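SPOU RRNA methylase (Sulfolobus acidocaldarius, PDB 4CNG) transfers a methyl group from S-adenosyl-L-methionine to the ribose 2'-hydroxyl of cytidine 32 in tRNA, working as a homodimer of the SPOUT class. Local coordinates at residues 23-28 and 37-42; 130-133 and 137-140; 149-154 and 167-172. The protein carries 1 engineered substitution. One frame throughout, in Å; residues are numbered along the deposited sequence.

Contact 1. Residues 23-28 and 37-42; sequences IRLVIV and GFIARL
Ile-39 is the one residue of helix 33-45 within this segment that reaches strand 22-28, laying its two branches against Leu-25 and Ile-27. The pairing belongs to the beta-alpha-beta crossover made of strand 22-28, helix 33-45 and strand 50-54, in the parallel sheet of the SPOUT fold. Helix and strand stay well apart as backbones: even the nearest pair, Ile-27 CA and Ile-39 CA, is separated by 9.0 Å, and side chains alone fill the interval.

Walking along the helix, Gly-37 serves through its backbone, its O accepting a bond from Arg-41 N. Phe-38 faces the dimer interface instead of the strand, meeting Phe-38 and the ring of His-164 of the second subunit. Ile-39 follows, with its CB directed at the strand. Its short branch, CG2, serves Leu-25 chiefly, lying 3.7 Å from CD2 of that residue, and these two side chains run at a slant to each other. The long branch meets only Ile-27, end to end, CD1 to CD1, at 4.0 Å. Ile-27 turns its own CG1 away from the carbonyl carbon and beside the backbone N (chi1 -48°), and that places CG1 of Ile-27 against the ends of both branches of Ile-39, 4.2 Å from CG2 and from CD1. All three side chains also touch Phe-51 of strand 50-54, so the crossover closes on a shared apolar layer, buried and without polar groups of its own. Arg-41 reaches across the interface, where its NH2 bonds to Val-159 O of the second subunit. At Leu-42 the regular helical bonding continues, with its N 3.1 Å from Phe-38 O.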
loop_
_atom_site.group_PDB
_atom_site.type_symbol
_atom_site.label_atom_id
_atom_site.label_comp_id
_atom_site.label_asym_id
_atom_site.label_seq_id
_atom_site.Cartn_x
_atom_site.Cartn_y
_atom_site.Cartn_z
ATOM N N ILE A 23 12.552 9.867 9.961
ATOM C CA ILE A 23 11.988 9.796 8.632
ATOM C C ILE A 23 11.061 10.954 8.360
ATOM O O ILE A 23 10.130 11.200 9.105
ATOM C CB ILE A 23 11.196 8.478 8.415
ATOM C CG1 ILE A 23 12.043 7.249 8.770
ATOM C CG2 ILE A 23 10.652 8.439 6.989
ATOM C CD1 ILE A 23 13.234 7.044 7.872
ATOM N N ARG A 24 11.337 11.648 7.264
ATOM C CA ARG A 24 10.447 12.665 6.728
ATOM C C ARG A 24 9.815 12.143 5.439
ATOM O O ARG A 24 10.503 11.788 4.501
ATOM C CB ARG A 24 11.211 13.958 6.429
ATOM C CG ARG A 24 10.305 15.034 5.870
ATOM C CD ARG A 24 11.071 16.280 5.451
ATOM N NE ARG A 24 11.697 16.899 6.596
ATOM C CZ ARG A 24 12.560 17.905 6.523
ATOM N NH1 ARG A 24 12.894 18.437 5.353
ATOM N NH2 ARG A 24 13.147 18.291 7.631
ATOM N N LEU A 25 8.494 12.088 5.414
ATOM C CA LEU A 25 7.746 11.745 4.243
ATOM C C LEU A 25 7.408 13.032 3.492
ATOM O O LEU A 25 6.858 13.940 4.098
ATOM C CB LEU A 25 6.462 11.009 4.638
ATOM C CG LEU A 25 5.572 10.558 3.522
ATOM C CD1 LEU A 25 6.262 9.563 2.631
ATOM C CD2 LEU A 25 4.299 9.991 4.104
ATOM N N VAL A 26 7.750 13.077 2.216
ATOM C CA VAL A 26 7.479 14.223 1.345
ATOM C C VAL A 26 6.616 13.768 0.183
ATOM O O VAL A 26 7.012 12.911 -0.580
ATOM C CB VAL A 26 8.804 14.862 0.810
ATOM C CG1 VAL A 26 8.483 16.004 -0.139
ATOM C CG2 VAL A 26 9.709 15.276 1.943
ATOM N N ILE A 27 5.439 14.383 0.064
ATOM C CA ILE A 27 4.519 14.084 -1.007
ATOM C C ILE A 27 4.429 15.318 -1.906
ATOM O O ILE A 27 4.045 16.380 -1.452
ATOM C CB ILE A 27 3.122 13.690 -0.483
ATOM C CG1 ILE A 27 3.185 12.658 0.635
ATOM C CG2 ILE A 27 2.235 13.223 -1.603
ATOM C CD1 ILE A 27 3.817 11.349 0.222
ATOM N N VAL A 28 4.766 15.151 -3.167
ATOM C CA VAL A 28 4.866 16.282 -4.100
ATOM C C VAL A 28 3.574 16.444 -4.896
ATOM O O VAL A 28 3.189 15.594 -5.692
ATOM C CB VAL A 28 6.051 16.118 -5.034
ATOM C CG1 VAL A 28 6.181 17.310 -5.995
ATOM C CG2 VAL A 28 7.330 15.944 -4.253
ATOM N N GLY A 37 -5.515 11.614 2.205
ATOM C CA GLY A 37 -6.037 11.090 3.438
ATOM C C GLY A 37 -5.479 9.732 3.826
ATOM O O GLY A 37 -5.123 9.490 4.981
ATOM N N PHE A 38 -5.371 8.843 2.843
ATOM C CA PHE A 38 -4.806 7.537 3.090
ATOM C C PHE A 38 -3.366 7.618 3.520
ATOM O O PHE A 38 -2.921 6.840 4.371
ATOM C CB PHE A 38 -4.941 6.646 1.844
ATOM C CG PHE A 38 -6.333 6.187 1.543
ATOM C CD1 PHE A 38 -7.193 5.838 2.554
ATOM C CD2 PHE A 38 -6.761 6.124 0.234
ATOM C CE1 PHE A 38 -8.462 5.338 2.257
ATOM C CE2 PHE A 38 -7.994 5.586 -0.074
ATOM C CZ PHE A 38 -8.880 5.343 0.943
ATOM N N ILE A 39 -2.601 8.561 2.952
ATOM C CA ILE A 39 -1.243 8.762 3.381
ATOM C C ILE A 39 -1.171 9.270 4.831
ATOM O O ILE A 39 -0.363 8.785 5.618
ATOM C CB ILE A 39 -0.507 9.713 2.415
ATOM C CG1 ILE A 39 -0.278 9.012 1.084
ATOM C CG2 ILE A 39 0.804 10.175 3.020
ATOM C CD1 ILE A 39 0.099 9.925 -0.062
ATOM N N ALA A 40 -2.042 10.206 5.181
ATOM C CA ALA A 40 -2.069 10.679 6.558
ATOM C C ALA A 40 -2.345 9.554 7.559
ATOM O O ALA A 40 -1.753 9.492 8.621
ATOM C CB ALA A 40 -3.077 11.804 6.705
ATOM N N ARG A 41 -3.245 8.657 7.202
ATOM C CA ARG A 41 -3.512 7.477 8.041
ATOM C C ARG A 41 -2.258 6.638 8.213
ATOM O O ARG A 41 -1.911 6.234 9.327
ATOM C CB ARG A 41 -4.644 6.673 7.422
ATOM C CG ARG A 41 -5.104 5.537 8.314
ATOM C CD ARG A 41 -6.281 4.790 7.732
ATOM N NE ARG A 41 -6.667 3.687 8.602
ATOM C CZ ARG A 41 -7.819 3.056 8.521
ATOM N NH1 ARG A 41 -8.692 3.331 7.563
ATOM N NH2 ARG A 41 -8.036 2.059 9.353
ATOM N N LEU A 42 -1.544 6.384 7.116
ATOM C CA LEU A 42 -0.315 5.595 7.147
ATOM C C LEU A 42 0.756 6.242 8.017
ATOM O O LEU A 42 1.540 5.544 8.649
ATOM C CB LEU A 42 0.191 5.357 5.734
ATOM C CG LEU A 42 -0.632 4.383 4.911
ATOM C CD1 LEU A 42 -0.328 4.564 3.446
ATOM C CD2 LEU A 42 -0.434 2.934 5.382
#

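Contact 2. Residues 130-133 and 137-140; sequences FGRE and LTRE. With SAH (S-adenosyl-L-homocysteine), chain C; SAH (S-adenosyl-L-homocysteine), chain D.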
loop_
_atom_site.group_PDB
_atom_site.type_symbol
_atom_site.label_atom_id
_atom_site.label_comp_id
_atom_site.label_asym_id
_atom_site.label_seq_id
_atom_site.Cartn_x
_atom_site.Cartn_y
_atom_site.Cartn_z
ATOM N N PHE A 130 7.782 11.142 -2.808
ATOM C CA PHE A 130 6.841 10.512 -3.721
ATOM C C PHE A 130 6.231 11.571 -4.602
ATOM O O PHE A 130 6.000 12.705 -4.175
ATOM C CB PHE A 130 5.739 9.783 -2.906
ATOM C CG PHE A 130 6.244 8.635 -2.074
ATOM C CD1 PHE A 130 6.833 8.838 -0.866
ATOM C CD2 PHE A 130 6.119 7.342 -2.536
ATOM C CE1 PHE A 130 7.345 7.780 -0.134
ATOM C CE2 PHE A 130 6.584 6.269 -1.782
ATOM C CZ PHE A 130 7.202 6.490 -0.588
ATOM N N GLY A 131 5.979 11.182 -5.831
ATOM C CA GLY A 131 5.479 12.083 -6.847
ATOM C C GLY A 131 3.992 12.040 -7.108
ATOM O O GLY A 131 3.185 11.471 -6.377
ATOM N N ARG A 132 3.640 12.784 -8.152
ATOM C CA ARG A 132 2.258 13.071 -8.531
ATOM C C ARG A 132 1.600 11.860 -9.158
ATOM O O ARG A 132 2.233 11.139 -9.921
ATOM C CB ARG A 132 2.315 14.221 -9.555
ATOM C CG ARG A 132 2.991 15.494 -9.055
ATOM C CD ARG A 132 3.457 16.358 -10.211
ATOM N NE ARG A 132 4.216 17.523 -9.767
ATOM C CZ ARG A 132 5.519 17.549 -9.552
ATOM N NH1 ARG A 132 6.259 16.466 -9.641
ATOM N NH2 ARG A 132 6.098 18.673 -9.194
ATOM N N GLU A 133 0.314 11.676 -8.892
ATOM C CA GLU A 133 -0.381 10.571 -9.491
ATOM C C GLU A 133 -0.287 10.652 -11.011
ATOM O O GLU A 133 -0.100 9.647 -11.674
ATOM C CB GLU A 133 -1.841 10.536 -9.041
ATOM C CG GLU A 133 -2.050 10.368 -7.547
ATOM C CD GLU A 133 -2.319 11.657 -6.755
ATOM O OE1 GLU A 133 -1.557 12.677 -6.998
ATOM O OE2 GLU A 133 -3.234 11.613 -5.841
ATOM N N LEU A 137 7.503 12.330 -10.497
ATOM C CA LEU A 137 8.499 13.328 -10.134
ATOM C C LEU A 137 9.145 13.814 -11.424
ATOM O O LEU A 137 9.296 13.061 -12.376
ATOM C CB LEU A 137 9.550 12.759 -9.197
ATOM C CG LEU A 137 9.105 12.418 -7.784
ATOM C CD1 LEU A 137 10.206 11.688 -7.058
ATOM C CD2 LEU A 137 8.656 13.638 -7.011
ATOM N N THR A 138 9.560 15.067 -11.446
ATOM C CA THR A 138 10.258 15.556 -12.630
ATOM C C THR A 138 11.711 15.063 -12.627
ATOM O O THR A 138 12.276 14.707 -11.600
ATOM C CB THR A 138 10.248 17.087 -12.710
ATOM O OG1 THR A 138 11.040 17.590 -11.643
ATOM C CG2 THR A 138 8.834 17.635 -12.623
ATOM N N ARG A 139 12.304 15.250 -13.830
ATOM C CA ARG A 139 13.677 14.812 -13.924
ATOM C C ARG A 139 14.565 15.611 -12.993
ATOM O O ARG A 139 15.451 15.066 -12.361
ATOM C CB ARG A 139 14.159 14.920 -15.360
ATOM C CG ARG A 139 15.615 14.554 -15.578
ATOM C CD ARG A 139 15.855 13.086 -15.249
ATOM N NE ARG A 139 17.249 12.689 -15.446
ATOM C CZ ARG A 139 18.209 12.825 -14.534
ATOM N NH1 ARG A 139 17.937 13.354 -13.346
ATOM N NH2 ARG A 139 19.448 12.441 -14.815
ATOM N N GLU A 140 14.252 16.920 -12.837
ATOM C CA GLU A 140 15.040 17.781 -11.951
ATOM C C GLU A 140 14.807 17.469 -10.454
ATOM O O GLU A 140 15.750 17.544 -9.659
ATOM C CB GLU A 140 14.773 19.246 -12.216
ATOM C CG GLU A 140 15.587 20.172 -11.355
ATOM C CD GLU A 140 17.077 20.112 -11.565
ATOM O OE1 GLU A 140 17.562 19.517 -12.576
ATOM O OE2 GLU A 140 17.771 20.742 -10.726
HETATM N N SAH C . 2.643 8.095 -14.796
HETATM C CA SAH C . 3.387 8.481 -13.568
HETATM C CB SAH C . 2.969 7.529 -12.459
HETATM C CG SAH C . 3.222 8.087 -11.047
HETATM S SD SAH C . 2.682 6.947 -9.780
HETATM C C SAH C . 4.856 8.429 -13.873
HETATM O O SAH C . 5.262 7.964 -14.940
HETATM O OXT SAH C . 5.673 8.973 -13.159
HETATM C "C5'" SAH C . 2.716 8.083 -8.393
HETATM C "C4'" SAH C . 3.898 7.940 -7.442
HETATM O "O4'" SAH C . 3.829 6.657 -6.799
HETATM C "C3'" SAH C . 5.248 7.959 -8.067
HETATM O "O3'" SAH C . 5.640 9.314 -8.340
HETATM C "C2'" SAH C . 6.107 7.273 -7.043
HETATM O "O2'" SAH C . 6.383 8.158 -5.965
HETATM C "C1'" SAH C . 5.157 6.173 -6.551
HETATM N N9 SAH C . 5.299 4.874 -7.276
HETATM C C8 SAH C . 4.320 4.195 -7.937
HETATM N N7 SAH C . 4.770 2.955 -8.273
HETATM C C5 SAH C . 6.028 2.857 -7.781
HETATM C C6 SAH C . 6.986 1.827 -7.716
HETATM N N6 SAH C . 6.780 0.617 -8.276
HETATM N N1 SAH C . 8.127 2.067 -7.115
HETATM C C2 SAH C . 8.335 3.261 -6.540
HETATM N N3 SAH C . 7.497 4.287 -6.507
HETATM C C4 SAH C . 6.344 4.067 -7.101
HETATM N N SAH D . 7.988 11.280 -14.098
HETATM C CA SAH D . 8.827 10.043 -14.171
HETATM C CB SAH D . 10.301 10.438 -14.268
HETATM C CG SAH D . 10.687 11.305 -15.445
HETATM S SD SAH D . 12.426 11.496 -15.361
HETATM C C SAH D . 8.717 9.243 -12.927
HETATM O O SAH D . 8.536 9.891 -11.886
HETATM O OXT SAH D . 8.945 8.034 -12.944
HETATM C "C5'" SAH D . 12.927 9.840 -15.573
HETATM C "C4'" SAH D . 14.139 9.793 -16.494
HETATM O "O4'" SAH D . 14.714 8.492 -16.488
HETATM C "C3'" SAH D . 13.789 10.094 -17.946
HETATM O "O3'" SAH D . 14.034 11.460 -18.257
HETATM C "C2'" SAH D . 14.664 9.168 -18.773
HETATM O "O2'" SAH D . 15.627 9.877 -19.572
HETATM C "C1'" SAH D . 15.381 8.307 -17.738
HETATM N N9 SAH D . 15.274 6.877 -18.035
HETATM C C8 SAH D . 16.244 5.988 -17.774
HETATM N N7 SAH D . 15.785 4.731 -17.968
HETATM C C5 SAH D . 14.483 4.821 -18.296
HETATM C C6 SAH D . 13.423 3.859 -18.637
HETATM N N6 SAH D . 13.695 2.530 -18.641
HETATM N N1 SAH D . 12.190 4.356 -18.924
HETATM C C2 SAH D . 11.930 5.684 -18.897
HETATM N N3 SAH D . 12.850 6.623 -18.590
HETATM C C4 SAH D . 14.115 6.245 -18.256
#
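The loop that follows strand 125-130 is one wall of the cofactor site, and here Leu-137, just ahead of helix 139-143, folds back over Gly-131. CD2 of Leu-137 rests 3.5 Å from Gly-131 CA; its CB points away from the loop, but CG beside the backbone N (chi1 -69°) brings the branched end back. Gly-131 is tightly enclosed: a side chain there would collide with Leu-137 N and with O3' of the S-adenosyl-L-homocysteine of chain C. Its N instead grips that ribose, giving a fairly straight bond to O2' (3.1 Å, 163° at the hydrogen) and a weak, bent one to O3'. Beside it, Phe-130 CD2 comes within 3.5 Å of the same O2'.

The extended Arg-132 side chain runs along the turn, so that NH1 lies 3.9 Å from Leu-137 CA, which sits at the guanidinium edge. Salt bridges from NE to Glu-29 and from NH1 to Glu-141 hold the group there.

Leu-137 also meets a second S-adenosyl-L-homocysteine, that of chain D, through its backbone: its N bonds to the carboxylate O at 3.0 Å, and its O accepts a hydrogen bond from the ligand's amino N at 2.8 Å. Arg-139 flanks that molecule's sulfur with CB and CD. A backbone amide reading the ribose from a tight glycine loop is in keeping with the knotted cofactor site of SPOUT methyltransferases.

Contact 3. Residues 149-154 and 167-172; sequences LFIPAN and GIVLYE. With SAH (S-adenosyl-L-homocysteine), chain C.
Ile-151 sets CG1 beside its own backbone N (chi1 -59°) and then runs nearly straight on to CD1 (chi2 161°), which carries the long branch between the adenine and Val-169. CD1 ends 3.7 Å from CG2 of Val-169, and it is equally close to C2 of the adenine of S-adenosyl-L-homocysteine in chain C. The same first torsion sets CG2 anti to the backbone N, where it meets CG2 of Ile-168 at 3.9 Å. Two successive residues of helix 162-175 thus receive the two branches, each side chain running at an angle to its partner. CG2 of Val-169 serves two neighbours: besides Ile-151 it touches CD2 of Leu-149, 4.0 Å away, the two side chains passing in opposite directions. All four residues are buried.

The backbone of Ile-151 does the polar work on the base. Its N donates to N1 of the adenine at 2.9 Å in an almost straight bond (169°), and its O accepts from N6 at 3.1 Å. One residue therefore reads a donor and an acceptor of the base, while its side chain packs between the base and the helix. Phe-150 adds CE1 close to N6. Shortening Ile-151 to alanine is likely to open a gap between the adenine and the helix, leaving CG2 of Ile-168 without its Ile-151 methyl and CG2 of Val-169 with Leu-149 alone of these two partners.

Beyond the contact, Tyr-171 of the second subunit lies against Ile-151. The arrangement is that of the adenine pocket in a SPOUT methyltransferase, where a loop of the trefoil knot of the SPOUT domain binds the base through main-chain atoms and the closing helix backs it.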
loop_
_atom_site.group_PDB
_atom_site.type_symbol
_atom_site.label_atom_id
_atom_site.label_comp_id
_atom_site.label_asym_id
_atom_site.label_seq_id
_atom_site.Cartn_x
_atom_site.Cartn_y
_atom_site.Cartn_z
ATOM N N LEU A 149 14.444 5.064 -5.613
ATOM C CA LEU A 149 13.935 3.769 -5.152
ATOM C C LEU A 149 12.810 3.287 -6.041
ATOM O O LEU A 149 11.847 3.994 -6.274
ATOM C CB LEU A 149 13.424 3.926 -3.724
ATOM C CG LEU A 149 12.719 2.714 -3.089
ATOM C CD1 LEU A 149 13.635 1.558 -2.902
ATOM C CD2 LEU A 149 12.069 3.144 -1.797
ATOM N N PHE A 150 12.980 2.074 -6.535
ATOM C CA PHE A 150 11.934 1.282 -7.214
ATOM C C PHE A 150 11.409 0.216 -6.276
ATOM O O PHE A 150 12.211 -0.530 -5.718
ATOM C CB PHE A 150 12.524 0.608 -8.470
ATOM C CG PHE A 150 11.552 -0.293 -9.209
ATOM C CD1 PHE A 150 10.411 0.246 -9.769
ATOM C CD2 PHE A 150 11.746 -1.679 -9.331
ATOM C CE1 PHE A 150 9.456 -0.540 -10.386
ATOM C CE2 PHE A 150 10.812 -2.476 -10.038
ATOM C CZ PHE A 150 9.680 -1.887 -10.558
ATOM N N ILE A 151 10.092 0.143 -6.126
ATOM C CA ILE A 151 9.459 -0.963 -5.407
ATOM C C ILE A 151 9.157 -2.057 -6.419
ATOM O O ILE A 151 8.400 -1.843 -7.367
ATOM C CB ILE A 151 8.128 -0.484 -4.812
ATOM C CG1 ILE A 151 8.328 0.698 -3.844
ATOM C CG2 ILE A 151 7.429 -1.669 -4.141
ATOM C CD1 ILE A 151 7.076 1.508 -3.566
ATOM N N PRO A 152 9.751 -3.247 -6.195
ATOM C CA PRO A 152 9.543 -4.313 -7.162
ATOM C C PRO A 152 8.068 -4.690 -7.320
ATOM O O PRO A 152 7.363 -4.818 -6.347
ATOM C CB PRO A 152 10.364 -5.468 -6.574
ATOM C CG PRO A 152 11.478 -4.795 -5.863
ATOM C CD PRO A 152 10.838 -3.571 -5.260
ATOM N N ALA A 153 7.665 -4.867 -8.568
ATOM C CA ALA A 153 6.296 -5.199 -8.917
ATOM C C ALA A 153 6.320 -5.699 -10.363
ATOM O O ALA A 153 7.350 -5.741 -11.000
ATOM C CB ALA A 153 5.404 -3.972 -8.788
ATOM N N ASN A 154 5.170 -6.153 -10.832
ATOM C CA ASN A 154 5.023 -6.693 -12.184
ATOM C C ASN A 154 5.747 -5.796 -13.184
ATOM O O ASN A 154 5.355 -4.651 -13.344
ATOM C CB ASN A 154 3.532 -6.714 -12.487
ATOM C CG ASN A 154 3.183 -7.247 -13.841
ATOM O OD1 ASN A 154 4.040 -7.556 -14.658
ATOM N ND2 ASN A 154 1.885 -7.269 -14.110
ATOM N N GLY A 167 2.496 3.200 1.482
ATOM C CA GLY A 167 2.268 2.191 2.523
ATOM C C GLY A 167 3.310 1.089 2.505
ATOM O O GLY A 167 3.764 0.654 3.550
ATOM N N ILE A 168 3.710 0.637 1.321
ATOM C CA ILE A 168 4.713 -0.409 1.208
ATOM C C ILE A 168 6.043 0.079 1.761
ATOM O O ILE A 168 6.726 -0.641 2.463
ATOM C CB ILE A 168 4.807 -0.918 -0.240
ATOM C CG1 ILE A 168 3.582 -1.770 -0.545
ATOM C CG2 ILE A 168 6.128 -1.629 -0.483
ATOM C CD1 ILE A 168 3.302 -1.986 -1.996
ATOM N N VAL A 169 6.470 1.307 1.382
ATOM C CA VAL A 169 7.723 1.817 1.880
ATOM C C VAL A 169 7.693 1.980 3.403
ATOM O O VAL A 169 8.661 1.649 4.107
ATOM C CB VAL A 169 8.114 3.128 1.156
ATOM C CG1 VAL A 169 9.350 3.755 1.760
ATOM C CG2 VAL A 169 8.359 2.808 -0.316
ATOM N N LEU A 170 6.619 2.535 3.923
ATOM C CA LEU A 170 6.535 2.766 5.369
ATOM C C LEU A 170 6.544 1.433 6.152
ATOM O O LEU A 170 7.122 1.354 7.229
ATOM C CB LEU A 170 5.316 3.601 5.747
ATOM C CG LEU A 170 5.274 5.021 5.245
ATOM C CD1 LEU A 170 4.079 5.750 5.855
ATOM C CD2 LEU A 170 6.528 5.780 4.985
ATOM N N TYR A 171 5.882 0.416 5.620
ATOM C CA TYR A 171 5.926 -0.942 6.165
ATOM C C TYR A 171 7.376 -1.492 6.156
ATOM O O TYR A 171 7.836 -2.067 7.142
ATOM C CB TYR A 171 5.007 -1.820 5.311
ATOM C CG TYR A 171 5.246 -3.292 5.486
ATOM C CD1 TYR A 171 4.887 -3.937 6.647
ATOM C CD2 TYR A 171 5.900 -4.030 4.502
ATOM C CE1 TYR A 171 5.127 -5.295 6.804
ATOM C CE2 TYR A 171 6.113 -5.365 4.608
ATOM C CZ TYR A 171 5.753 -6.012 5.769
ATOM O OH TYR A 171 6.014 -7.359 5.850
ATOM N N GLU A 172 8.104 -1.303 5.061
ATOM C CA GLU A 172 9.486 -1.733 5.010
ATOM C C GLU A 172 10.306 -1.034 6.093
ATOM O O GLU A 172 11.207 -1.641 6.686
ATOM C CB GLU A 172 10.063 -1.452 3.626
ATOM C CG GLU A 172 9.785 -2.494 2.568
ATOM C CD GLU A 172 10.676 -3.715 2.696
ATOM O OE1 GLU A 172 11.392 -3.861 3.708
ATOM O OE2 GLU A 172 10.676 -4.509 1.750
HETATM N N SAH C . 2.643 8.095 -14.796
HETATM C CA SAH C . 3.387 8.481 -13.568
HETATM C CB SAH C . 2.969 7.529 -12.459
HETATM C CG SAH C . 3.222 8.087 -11.047
HETATM S SD SAH C . 2.682 6.947 -9.780
HETATM C C SAH C . 4.856 8.429 -13.873
HETATM O O SAH C . 5.262 7.964 -14.940
HETATM O OXT SAH C . 5.673 8.973 -13.159
HETATM C "C5'" SAH C . 2.716 8.083 -8.393
HETATM C "C4'" SAH C . 3.898 7.940 -7.442
HETATM O "O4'" SAH C . 3.829 6.657 -6.799
HETATM C "C3'" SAH C . 5.248 7.959 -8.067
HETATM O "O3'" SAH C . 5.640 9.314 -8.340
HETATM C "C2'" SAH C . 6.107 7.273 -7.043
HETATM O "O2'" SAH C . 6.383 8.158 -5.965
HETATM C "C1'" SAH C . 5.157 6.173 -6.551
HETATM N N9 SAH C . 5.299 4.874 -7.276
HETATM C C8 SAH C . 4.320 4.195 -7.937
HETATM N N7 SAH C . 4.770 2.955 -8.273
HETATM C C5 SAH C . 6.028 2.857 -7.781
HETATM C C6 SAH C . 6.986 1.827 -7.716
HETATM N N6 SAH C . 6.780 0.617 -8.276
HETATM N N1 SAH C . 8.127 2.067 -7.115
HETATM C C2 SAH C . 8.335 3.261 -6.540
HETATM N N3 SAH C . 7.497 4.287 -6.507
HETATM C C4 SAH C . 6.344 4.067 -7.101
#

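Overall arrangement
The three contacts form a close cluster, their centres 14 to 16 Å apart. Contact 1 joins contact 2 through neighbouring strands: Val-28 N lies 2.9 Å from Phe-130 O, a probable hydrogen bond, and Leu-25 CD1 packs 3.5 Å from Phe-130 CE1. Phe-130 also leads to contact 3, its CZ 3.9 Å from Val-169 CG2. Contacts 1 and 3 meet where Leu-42 CD1 comes within 3.6 Å of Gly-167 CA, and both touch the second subunit. Contacts 2 and 3 hold opposite ends of the same adenosine, ribose and base, whereas Ile-27 of contact 1 lies farther off, its side chain about 7 Å from a bound S-adenosyl-L-homocysteine and about 6 Å from Gly-131.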